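Local coordinates for protein MAU2 chromatid cohesion factor homolog (Saccharomyces cerevisiae, PDB 4XDN) that forms a complex with SCC2 that is required for the cohesin complex to associate with chromosomes in sister chromatid cohesion, at residues H34-Y39 and N64-M69; V505-L510 and S534-F539; K350-T355 and S381-C386; A176-Y181 and S211-F216. One frame throughout, in Å; residues are numbered along the deposited sequence.

Contact 1 of 4, residues H34-Y39 and N64-M69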
# COMPACT_ATOMS: atom_id res chain seq x y z
N HIS A 34 7.91 1.61 -40.76
CA HIS A 34 6.63 0.95 -40.53
C HIS A 34 6.81 -0.50 -40.11
O HIS A 34 5.98 -1.04 -39.37
CB HIS A 34 5.76 1.03 -41.78
CG HIS A 34 5.31 2.42 -42.12
ND1 HIS A 34 5.39 3.47 -41.22
CD2 HIS A 34 4.80 2.95 -43.25
CE1 HIS A 34 4.94 4.57 -41.78
NE2 HIS A 34 4.56 4.28 -43.02
N LEU A 35 7.88 -1.14 -40.57
CA LEU A 35 8.19 -2.50 -40.14
C LEU A 35 8.55 -2.53 -38.67
O LEU A 35 8.11 -3.42 -37.93
CB LEU A 35 9.33 -3.09 -40.98
CG LEU A 35 8.95 -3.64 -42.35
CD1 LEU A 35 10.20 -3.94 -43.16
CD2 LEU A 35 8.09 -4.89 -42.21
N ALA A 36 9.37 -1.57 -38.24
CA ALA A 36 9.73 -1.44 -36.84
C ALA A 36 8.48 -1.27 -35.99
O ALA A 36 8.38 -1.81 -34.89
CB ALA A 36 10.67 -0.25 -36.64
N GLN A 37 7.52 -0.52 -36.51
CA GLN A 37 6.25 -0.31 -35.82
C GLN A 37 5.39 -1.57 -35.85
O GLN A 37 4.75 -1.91 -34.85
CB GLN A 37 5.48 0.86 -36.45
CG GLN A 37 6.11 2.22 -36.19
CD GLN A 37 5.24 3.37 -36.66
OE1 GLN A 37 4.59 3.28 -37.71
NE2 GLN A 37 5.21 4.45 -35.89
N GLU A 38 5.38 -2.27 -36.99
CA GLU A 38 4.56 -3.47 -37.12
C GLU A 38 5.03 -4.56 -36.17
O GLU A 38 4.22 -5.19 -35.49
CB GLU A 38 4.58 -3.99 -38.57
CG GLU A 38 3.85 -5.33 -38.74
CD GLU A 38 3.65 -5.73 -40.19
OE1 GLU A 38 4.40 -5.24 -41.07
OE2 GLU A 38 2.74 -6.54 -40.46
N TYR A 39 6.34 -4.79 -36.13
CA TYR A 39 6.91 -5.80 -35.24
C TYR A 39 6.56 -5.50 -33.78
O TYR A 39 6.21 -6.40 -33.01
CB TYR A 39 8.43 -5.86 -35.40
CG TYR A 39 8.90 -6.50 -36.69
CD1 TYR A 39 8.38 -7.72 -37.11
CD2 TYR A 39 9.87 -5.89 -37.48
CE1 TYR A 39 8.80 -8.31 -38.29
CE2 TYR A 39 10.30 -6.47 -38.66
CZ TYR A 39 9.76 -7.68 -39.06
OH TYR A 39 10.19 -8.26 -40.23
N ASN A 64 12.97 -7.51 -30.58
CA ASN A 64 14.34 -7.46 -31.05
C ASN A 64 14.40 -6.88 -32.46
O ASN A 64 15.15 -5.94 -32.73
CB ASN A 64 14.97 -8.85 -31.01
CG ASN A 64 16.48 -8.81 -31.18
OD1 ASN A 64 17.15 -7.92 -30.66
ND2 ASN A 64 17.02 -9.79 -31.89
N MET A 65 13.59 -7.45 -33.35
CA MET A 65 13.51 -6.97 -34.72
C MET A 65 13.10 -5.50 -34.78
O MET A 65 13.70 -4.72 -35.52
CB MET A 65 12.53 -7.81 -35.53
CG MET A 65 13.13 -9.10 -36.06
SD MET A 65 14.47 -8.83 -37.25
CE MET A 65 13.58 -8.03 -38.58
N SER A 66 12.10 -5.12 -33.99
CA SER A 66 11.64 -3.74 -33.97
C SER A 66 12.77 -2.79 -33.60
O SER A 66 12.98 -1.77 -34.26
CB SER A 66 10.48 -3.57 -32.99
OG SER A 66 10.11 -2.20 -32.88
N ILE A 67 13.49 -3.13 -32.54
CA ILE A 67 14.61 -2.31 -32.08
C ILE A 67 15.70 -2.24 -33.14
O ILE A 67 16.24 -1.17 -33.41
CB ILE A 67 15.19 -2.86 -30.76
CG1 ILE A 67 14.16 -2.70 -29.64
CG2 ILE A 67 16.48 -2.13 -30.38
CD1 ILE A 67 14.46 -3.53 -28.40
N GLN A 68 16.02 -3.38 -33.74
CA GLN A 68 17.09 -3.44 -34.73
C GLN A 68 16.74 -2.63 -35.97
O GLN A 68 17.61 -2.02 -36.59
CB GLN A 68 17.39 -4.89 -35.10
CG GLN A 68 17.82 -5.76 -33.92
CD GLN A 68 19.25 -6.28 -33.99
OE1 GLN A 68 19.96 -6.05 -34.97
NE2 GLN A 68 19.66 -6.99 -32.95
N MET A 69 15.46 -2.62 -36.32
CA MET A 69 14.99 -1.84 -37.47
C MET A 69 15.08 -0.35 -37.16
O MET A 69 15.45 0.45 -38.03
CB MET A 69 13.56 -2.23 -37.83
CG MET A 69 13.42 -3.67 -38.36
SD MET A 69 14.05 -3.91 -40.03
CE MET A 69 12.57 -3.60 -40.99
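Ser66 and Ala36 meet where segments 34-39 and 64-69, on helices 29-45 and 53-76, run closest, their axes 7.8 Å apart and nearly antiparallel at 159°. Two small residues permit this closeness: the CA atoms of Ala36 and Ser66 lie 4.1 Å apart. The hydroxyl of Ser66, turned anti to its own backbone N (chi1 174°), donates across the gap, with Ser66 OG 2.7 Å from Ala36 O and tilted from the carbonyl plane. A serine suits the site because it is small and brings a donor with it. Ala36 CB rests on Met69 CB at 3.7 Å. Beyond this seam the flexible methionines fill in. Met69 curls its methyl against Leu35, Met69 CE lying 3.2 Å from Leu35 CD1, a tight fit. Met65 CB lies over one face of the Tyr39 ring, 4.0 Å from the centroid, and bends at chi2 and chi3 bring its CE back to the rim near Tyr39 CE2. Met69 CG comes to the ring's edge. By contrast, the polar His34 and Gln37 leave the seam on the far side of their helix, His34 toward solvent. Tyr39 OH bonds to the backbone of another protein's chain, and helix 81-98 closes over Ser66 through Leu94.

Contact 2 of 4, residues V505-L510 and S534-F539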
# COMPACT_ATOMS: atom_id res chain seq x y z
N VAL A 505 -3.60 2.21 23.99
CA VAL A 505 -2.46 2.75 24.73
C VAL A 505 -2.88 3.14 26.14
O VAL A 505 -2.21 2.79 27.11
CB VAL A 505 -1.85 3.97 23.99
CG1 VAL A 505 -0.76 4.63 24.84
CG2 VAL A 505 -1.28 3.54 22.66
N THR A 506 -3.99 3.87 26.25
CA THR A 506 -4.51 4.31 27.54
C THR A 506 -4.84 3.11 28.44
O THR A 506 -4.45 3.07 29.60
CB THR A 506 -5.78 5.17 27.37
OG1 THR A 506 -5.46 6.34 26.60
CG2 THR A 506 -6.34 5.61 28.73
N ILE A 507 -5.58 2.16 27.87
CA ILE A 507 -5.99 0.96 28.59
C ILE A 507 -4.79 0.18 29.14
O ILE A 507 -4.78 -0.22 30.30
CB ILE A 507 -6.83 0.04 27.66
CG1 ILE A 507 -8.32 0.37 27.78
CG2 ILE A 507 -6.65 -1.43 28.00
CD1 ILE A 507 -8.67 1.86 27.81
N LEU A 508 -3.78 -0.02 28.29
CA LEU A 508 -2.60 -0.79 28.68
C LEU A 508 -1.77 -0.07 29.73
O LEU A 508 -1.20 -0.71 30.62
CB LEU A 508 -1.73 -1.10 27.46
CG LEU A 508 -2.30 -2.10 26.44
CD1 LEU A 508 -1.36 -2.21 25.25
CD2 LEU A 508 -2.53 -3.47 27.07
N TRP A 509 -1.70 1.25 29.64
CA TRP A 509 -0.97 2.04 30.62
C TRP A 509 -1.66 1.96 31.98
O TRP A 509 -1.02 1.72 33.00
CB TRP A 509 -0.86 3.50 30.18
CG TRP A 509 0.12 4.30 31.00
CD1 TRP A 509 1.44 4.49 30.72
CD2 TRP A 509 -0.14 5.00 32.22
NE1 TRP A 509 2.02 5.27 31.69
CE2 TRP A 509 1.07 5.59 32.62
CE3 TRP A 509 -1.28 5.18 33.01
CZ2 TRP A 509 1.18 6.36 33.78
CZ3 TRP A 509 -1.17 5.94 34.16
CH2 TRP A 509 0.05 6.52 34.54
N LEU A 510 -2.98 2.14 31.99
CA LEU A 510 -3.74 2.12 33.22
C LEU A 510 -3.75 0.73 33.85
O LEU A 510 -3.67 0.59 35.07
CB LEU A 510 -5.18 2.60 32.97
CG LEU A 510 -5.31 4.08 32.61
CD1 LEU A 510 -6.73 4.40 32.17
CD2 LEU A 510 -4.91 4.97 33.78
N SER A 534 -7.90 10.87 32.45
CA SER A 534 -8.67 11.83 31.68
C SER A 534 -8.92 11.34 30.25
O SER A 534 -9.98 11.58 29.68
CB SER A 534 -7.95 13.18 31.65
OG SER A 534 -8.71 14.14 30.93
N LYS A 535 -7.94 10.65 29.68
CA LYS A 535 -8.10 10.05 28.36
C LYS A 535 -9.16 8.95 28.42
O LYS A 535 -9.98 8.81 27.51
CB LYS A 535 -6.78 9.48 27.85
CG LYS A 535 -5.71 10.52 27.57
CD LYS A 535 -4.48 9.89 26.94
CE LYS A 535 -3.32 10.88 26.85
NZ LYS A 535 -2.17 10.35 26.08
N LEU A 536 -9.12 8.16 29.49
CA LEU A 536 -10.08 7.10 29.70
C LEU A 536 -11.50 7.65 29.74
O LEU A 536 -12.41 7.10 29.12
CB LEU A 536 -9.77 6.35 31.00
CG LEU A 536 -10.81 5.32 31.47
CD1 LEU A 536 -10.93 4.18 30.47
CD2 LEU A 536 -10.45 4.81 32.85
N ARG A 537 -11.68 8.74 30.47
CA ARG A 537 -12.99 9.35 30.64
C ARG A 537 -13.60 9.72 29.30
O ARG A 537 -14.81 9.59 29.10
CB ARG A 537 -12.89 10.58 31.54
CG ARG A 537 -14.18 10.94 32.25
CD ARG A 537 -14.01 12.16 33.14
NE ARG A 537 -12.93 11.98 34.11
CZ ARG A 537 -13.08 11.42 35.31
NH1 ARG A 537 -14.26 10.97 35.71
NH2 ARG A 537 -12.03 11.32 36.11
N GLU A 538 -12.76 10.17 28.38
CA GLU A 538 -13.21 10.55 27.04
C GLU A 538 -13.67 9.33 26.25
O GLU A 538 -14.73 9.35 25.63
CB GLU A 538 -12.09 11.28 26.29
CG GLU A 538 -11.73 12.63 26.89
CD GLU A 538 -10.59 13.31 26.16
OE1 GLU A 538 -9.56 12.64 25.90
OE2 GLU A 538 -10.71 14.51 25.86
N PHE A 539 -12.87 8.26 26.27
CA PHE A 539 -13.20 7.05 25.54
C PHE A 539 -14.38 6.31 26.15
O PHE A 539 -15.23 5.77 25.44
CB PHE A 539 -11.99 6.11 25.47
CG PHE A 539 -10.95 6.54 24.48
CD1 PHE A 539 -11.20 6.51 23.12
CD2 PHE A 539 -9.71 6.98 24.91
CE1 PHE A 539 -10.25 6.91 22.21
CE2 PHE A 539 -8.74 7.38 24.00
CZ PHE A 539 -9.01 7.35 22.65
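Two successive helices of the mainly helical array, 499-513 and 526-543, meet here through Thr506, Ile507 and Leu510 on one side and Lys535, Leu536 and Phe539 on the other. Over segments 505-510 and 534-539 the axes are 9.8 Å apart at closest and 131° apart in direction, leaving room for a layer of branched side chains. Thr506 stands at the centre. Its methyl lies anti to the backbone N while its hydroxyl sits beside the backbone N (chi1 -60°), which splits the residue's work: Thr506 CG2 reaches the backbone of the second helix, 3.8 Å from Leu536 N, and the hydroxyl oxygen leans against the aliphatic stem of Lys535, with Thr506 OG1 3.6 Å from Lys535 CB. That same hydroxyl is hydrogen-bonded to Glu502 O one turn back. Threonine suits a helix interface that is largely apolar, because its hydroxyl is satisfied within its own helix.

Pairwise packing of neighbouring helices like this is how the helical superhelix of this protein is built up, consistent with its SCC4/mau-2 family. Leu536 is the main apolar side chain of the second helix in this contact. Its CB and CD2 both approach Leu510 CD1, each at 3.8 Å, and its CD1 meets Ile507 CD1 more loosely at 4.2 Å, the two side chains crossing at about a right angle. Lys535 extends beyond CG, so its methylenes pack while its amine is carried onward. Helix 562-575 joins the same cluster: Leu571 touches Ile507, Leu510 and Leu536. Phe539, further along, meets the ring of Phe556 edge-to-face.

Contact 3 of 4, residues K350-T355 and S381-C386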
# COMPACT_ATOMS: atom_id res chain seq x y z
N LYS A 350 -15.32 -13.38 -2.83
CA LYS A 350 -15.74 -12.77 -4.09
C LYS A 350 -14.60 -11.96 -4.69
O LYS A 350 -14.33 -12.04 -5.89
CB LYS A 350 -16.97 -11.89 -3.89
CG LYS A 350 -17.40 -11.13 -5.14
CD LYS A 350 -18.71 -10.40 -4.93
CE LYS A 350 -19.06 -9.53 -6.13
NZ LYS A 350 -20.25 -8.67 -5.87
N VAL A 351 -13.93 -11.17 -3.85
CA VAL A 351 -12.75 -10.42 -4.27
C VAL A 351 -11.70 -11.38 -4.82
O VAL A 351 -11.07 -11.10 -5.84
CB VAL A 351 -12.14 -9.62 -3.09
CG1 VAL A 351 -10.85 -8.93 -3.50
CG2 VAL A 351 -13.15 -8.61 -2.57
N TYR A 352 -11.53 -12.50 -4.14
CA TYR A 352 -10.57 -13.52 -4.56
C TYR A 352 -10.93 -14.05 -5.95
O TYR A 352 -10.10 -14.02 -6.86
CB TYR A 352 -10.53 -14.66 -3.55
CG TYR A 352 -9.43 -15.67 -3.79
CD1 TYR A 352 -9.64 -16.77 -4.61
CD2 TYR A 352 -8.19 -15.52 -3.20
CE1 TYR A 352 -8.64 -17.70 -4.84
CE2 TYR A 352 -7.18 -16.45 -3.42
CZ TYR A 352 -7.41 -17.53 -4.24
OH TYR A 352 -6.42 -18.46 -4.46
N SER A 353 -12.16 -14.52 -6.11
CA SER A 353 -12.60 -15.10 -7.38
C SER A 353 -12.62 -14.06 -8.51
O SER A 353 -12.26 -14.38 -9.65
CB SER A 353 -14.00 -15.72 -7.24
OG SER A 353 -14.97 -14.73 -6.95
N THR A 354 -13.05 -12.84 -8.20
CA THR A 354 -13.04 -11.77 -9.20
C THR A 354 -11.63 -11.53 -9.69
O THR A 354 -11.38 -11.41 -10.89
CB THR A 354 -13.61 -10.45 -8.62
OG1 THR A 354 -15.00 -10.62 -8.32
CG2 THR A 354 -13.46 -9.30 -9.63
N THR A 355 -10.70 -11.46 -8.74
CA THR A 355 -9.29 -11.22 -9.04
C THR A 355 -8.72 -12.33 -9.92
O THR A 355 -7.96 -12.07 -10.84
CB THR A 355 -8.47 -11.09 -7.75
OG1 THR A 355 -8.95 -9.98 -6.99
CG2 THR A 355 -6.99 -10.90 -8.04
N SER A 381 -1.06 -10.13 -5.31
CA SER A 381 -0.96 -9.55 -3.97
C SER A 381 -2.35 -9.41 -3.37
O SER A 381 -2.54 -9.59 -2.16
CB SER A 381 -0.26 -8.20 -4.00
OG SER A 381 -1.09 -7.20 -4.57
N ILE A 382 -3.33 -9.10 -4.21
CA ILE A 382 -4.72 -9.00 -3.76
C ILE A 382 -5.20 -10.36 -3.29
O ILE A 382 -5.88 -10.46 -2.26
CB ILE A 382 -5.65 -8.46 -4.87
CG1 ILE A 382 -5.31 -6.99 -5.16
CG2 ILE A 382 -7.12 -8.59 -4.46
CD1 ILE A 382 -6.08 -6.37 -6.31
N LEU A 383 -4.85 -11.41 -4.03
CA LEU A 383 -5.17 -12.77 -3.60
C LEU A 383 -4.54 -13.04 -2.24
O LEU A 383 -5.16 -13.68 -1.38
CB LEU A 383 -4.67 -13.80 -4.62
CG LEU A 383 -5.25 -13.77 -6.04
CD1 LEU A 383 -4.60 -14.85 -6.89
CD2 LEU A 383 -6.76 -13.95 -6.03
N GLU A 384 -3.32 -12.56 -2.05
CA GLU A 384 -2.61 -12.77 -0.80
C GLU A 384 -3.26 -12.00 0.34
O GLU A 384 -3.26 -12.46 1.49
CB GLU A 384 -1.14 -12.36 -0.95
CG GLU A 384 -0.33 -13.33 -1.80
CD GLU A 384 1.04 -12.80 -2.15
OE1 GLU A 384 1.40 -11.70 -1.69
OE2 GLU A 384 1.77 -13.49 -2.90
N PHE A 385 -3.82 -10.83 0.04
CA PHE A 385 -4.55 -10.05 1.03
C PHE A 385 -5.82 -10.79 1.47
O PHE A 385 -6.17 -10.79 2.65
CB PHE A 385 -4.92 -8.67 0.49
CG PHE A 385 -3.79 -7.67 0.56
CD1 PHE A 385 -3.24 -7.29 1.78
CD2 PHE A 385 -3.30 -7.08 -0.60
CE1 PHE A 385 -2.22 -6.37 1.84
CE2 PHE A 385 -2.27 -6.15 -0.54
CZ PHE A 385 -1.73 -5.80 0.68
N CYS A 386 -6.50 -11.41 0.51
CA CYS A 386 -7.74 -12.13 0.79
C CYS A 386 -7.50 -13.28 1.77
O CYS A 386 -8.27 -13.46 2.71
CB CYS A 386 -8.35 -12.67 -0.50
SG CYS A 386 -9.08 -11.41 -1.58
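Leu383 and Tyr352 bury the most area here, and they do so as a CH-pi pair. The methyl CD2 of Leu383 sits over one face of the tyrosine ring, 3.7 Å from its centroid, the leucine crossing the tyrosine side chain at about a right angle. The ring is brought there because CG of Tyr352 stands anti to the backbone N (chi1 -172°), swinging it across toward the other helix. Cys386 CB meets the edge of the same ring, 3.9 Å from Tyr352 CD2. Were Tyr352 replaced by an alanine, Leu383 CD2 would probably lose the flat surface it rests on, and a gap would be likely to open beside Cys386. Thr355 takes the other flank of the leucine: Thr355 CG2 lies 3.7 Å from Leu383 CD2. Threonine suits this place because its methyl meets Leu383, while its hydroxyl donates to Val351 O, 2.7 Å from Thr355 OG1, and also lies 3.4 Å, OG1 to CG2, from Ile382. Val351 CG1 completes the packing against Cys386 SG at 3.6 Å. Segments 350-355 and 381-386 run nearly antiparallel (160°) on helices 339-360 and 369-398, with helix 317-331 alongside: Asn322 bonds Thr355 OG1, and Leu325 packs on Val351.

Contact 4 of 4, residues A176-Y181 and S211-F216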
# COMPACT_ATOMS: atom_id res chain seq x y z
N ALA A 176 8.79 23.45 -15.63
CA ALA A 176 9.53 23.43 -14.37
C ALA A 176 8.70 22.75 -13.28
O ALA A 176 9.24 22.09 -12.40
CB ALA A 176 9.91 24.84 -13.95
N SER A 177 7.39 22.93 -13.36
CA SER A 177 6.47 22.30 -12.42
C SER A 177 6.44 20.79 -12.60
O SER A 177 6.41 20.04 -11.62
CB SER A 177 5.07 22.88 -12.60
OG SER A 177 4.15 22.35 -11.66
N VAL A 178 6.46 20.34 -13.85
CA VAL A 178 6.50 18.92 -14.15
C VAL A 178 7.76 18.29 -13.56
O VAL A 178 7.70 17.20 -12.99
CB VAL A 178 6.45 18.67 -15.68
CG1 VAL A 178 6.72 17.20 -16.04
CG2 VAL A 178 5.10 19.10 -16.24
N PHE A 179 8.89 18.97 -13.68
CA PHE A 179 10.15 18.39 -13.23
C PHE A 179 10.35 18.57 -11.73
O PHE A 179 11.13 17.84 -11.11
CB PHE A 179 11.31 18.99 -14.02
CG PHE A 179 11.44 18.41 -15.39
CD1 PHE A 179 12.01 17.16 -15.58
CD2 PHE A 179 10.96 19.09 -16.50
CE1 PHE A 179 12.12 16.61 -16.84
CE2 PHE A 179 11.07 18.55 -17.76
CZ PHE A 179 11.64 17.30 -17.93
N GLN A 180 9.64 19.52 -11.13
CA GLN A 180 9.57 19.58 -9.67
C GLN A 180 8.90 18.30 -9.18
O GLN A 180 9.33 17.70 -8.20
CB GLN A 180 8.80 20.81 -9.20
CG GLN A 180 9.64 22.08 -9.13
CD GLN A 180 8.87 23.24 -8.55
OE1 GLN A 180 8.18 23.97 -9.26
NE2 GLN A 180 8.98 23.43 -7.23
N TYR A 181 7.85 17.89 -9.88
CA TYR A 181 7.12 16.67 -9.55
C TYR A 181 7.99 15.44 -9.76
O TYR A 181 7.91 14.48 -8.99
CB TYR A 181 5.85 16.58 -10.40
CG TYR A 181 5.33 15.17 -10.59
CD1 TYR A 181 4.58 14.54 -9.61
CD2 TYR A 181 5.60 14.47 -11.76
CE1 TYR A 181 4.10 13.26 -9.79
CE2 TYR A 181 5.13 13.19 -11.95
CZ TYR A 181 4.38 12.59 -10.96
OH TYR A 181 3.91 11.31 -11.15
N SER A 211 -7.00 23.65 -10.12
CA SER A 211 -6.62 23.12 -11.42
C SER A 211 -6.49 21.60 -11.33
O SER A 211 -6.21 21.06 -10.26
CB SER A 211 -5.31 23.74 -11.90
OG SER A 211 -4.22 23.31 -11.11
N GLN A 212 -6.69 20.93 -12.45
CA GLN A 212 -6.55 19.48 -12.53
C GLN A 212 -5.14 19.06 -12.11
O GLN A 212 -4.95 18.04 -11.45
CB GLN A 212 -6.84 18.99 -13.95
CG GLN A 212 -6.63 17.50 -14.15
CD GLN A 212 -6.99 17.06 -15.56
OE1 GLN A 212 -6.62 17.71 -16.54
NE2 GLN A 212 -7.72 15.96 -15.66
N TRP A 213 -4.17 19.87 -12.50
CA TRP A 213 -2.77 19.59 -12.22
C TRP A 213 -2.48 19.61 -10.71
O TRP A 213 -1.86 18.69 -10.19
CB TRP A 213 -1.88 20.60 -12.95
CG TRP A 213 -0.42 20.47 -12.68
CD1 TRP A 213 0.42 21.45 -12.25
CD2 TRP A 213 0.39 19.29 -12.83
NE1 TRP A 213 1.70 20.96 -12.12
CE2 TRP A 213 1.70 19.64 -12.47
CE3 TRP A 213 0.13 17.98 -13.23
CZ2 TRP A 213 2.75 18.73 -12.50
CZ3 TRP A 213 1.17 17.07 -13.26
CH2 TRP A 213 2.47 17.45 -12.89
N LYS A 214 -2.95 20.65 -10.02
CA LYS A 214 -2.71 20.75 -8.59
C LYS A 214 -3.40 19.63 -7.82
O LYS A 214 -2.81 19.01 -6.95
CB LYS A 214 -3.18 22.10 -8.04
CG LYS A 214 -3.04 22.21 -6.53
CD LYS A 214 -3.19 23.63 -6.02
CE LYS A 214 -2.92 23.68 -4.52
NZ LYS A 214 -3.05 25.04 -3.95
N TRP A 215 -4.66 19.39 -8.16
CA TRP A 215 -5.44 18.34 -7.50
C TRP A 215 -4.83 16.96 -7.76
O TRP A 215 -4.90 16.08 -6.91
CB TRP A 215 -6.89 18.38 -7.97
CG TRP A 215 -7.76 19.32 -7.17
CD1 TRP A 215 -7.69 19.56 -5.83
CD2 TRP A 215 -8.81 20.15 -7.67
NE1 TRP A 215 -8.63 20.48 -5.46
CE2 TRP A 215 -9.34 20.86 -6.57
CE3 TRP A 215 -9.37 20.36 -8.94
CZ2 TRP A 215 -10.39 21.76 -6.70
CZ3 TRP A 215 -10.41 21.26 -9.07
CH2 TRP A 215 -10.91 21.95 -7.95
N PHE A 216 -4.24 16.78 -8.93
CA PHE A 216 -3.54 15.54 -9.23
C PHE A 216 -2.34 15.37 -8.30
O PHE A 216 -2.14 14.31 -7.71
CB PHE A 216 -3.08 15.50 -10.68
CG PHE A 216 -2.00 14.48 -10.94
CD1 PHE A 216 -2.29 13.13 -10.93
CD2 PHE A 216 -0.70 14.88 -11.18
CE1 PHE A 216 -1.31 12.19 -11.16
CE2 PHE A 216 0.29 13.94 -11.41
CZ PHE A 216 -0.01 12.60 -11.39
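Trp213 drives the edge of its indole against the helical turn of Ser177, Val178 and Tyr181. The indole N-H donates to the serine hydroxyl, Trp213 NE1 lying 2.9 Å from Ser177 OG, with a nearly straight N-H...O angle of 166° and the oxygen close to the ring plane. Further along the ring, Trp213 CZ2 comes 4.1 Å from Val178 CA, and CH2 lies 4.3 Å from Tyr181 CB. CG of the tryptophan is anti to its backbone N (chi1 177°), which throws the ring outward far enough to bridge segments whose axes are 12.4 Å apart and almost parallel. A large side chain suits this span; a leucine in its place would probably open a gap beside Val178 and leave Ser177 OG without its indole donor. Phe216, one turn on, meets Tyr181 obliquely, with ring planes at 55° and Tyr181 OH 4.1 Å from Phe216 CZ. Ser211 N-caps helix 212-228, its hydroxyl accepting from Lys214 N. Leu203 of the intervening helix 193-206 touches Ser177 and Tyr181, and Ile301 of strand 297-302 packs on Trp213. One directional bond thus helps to fix a large ring otherwise held mainly by apolar packing, and the indole's single polar atom is satisfied as it is buried.

In the fold
From the N terminus, contact 1 comes first, joining helices 29-45 and 53-76 across a short loop of chain. Contact 4 follows, linking 170-189 to 212-228 around the intervening helix 193-206, so that it ties next-but-one helices rather than neighbours. Contact 3 then closes between 339-360 and 369-398, and contact 2 between 499-513 and 526-543. The four loops lie in series: none nests in another and none cross. Each ties helices close in sequence, as expected of an elongated helical superhelix. Contacts 1 and 2 fall on opposite sides of the chain's centre, their own centres about 68 Å apart, while the centre of contact 3 lies about 16 Å from that of the chain.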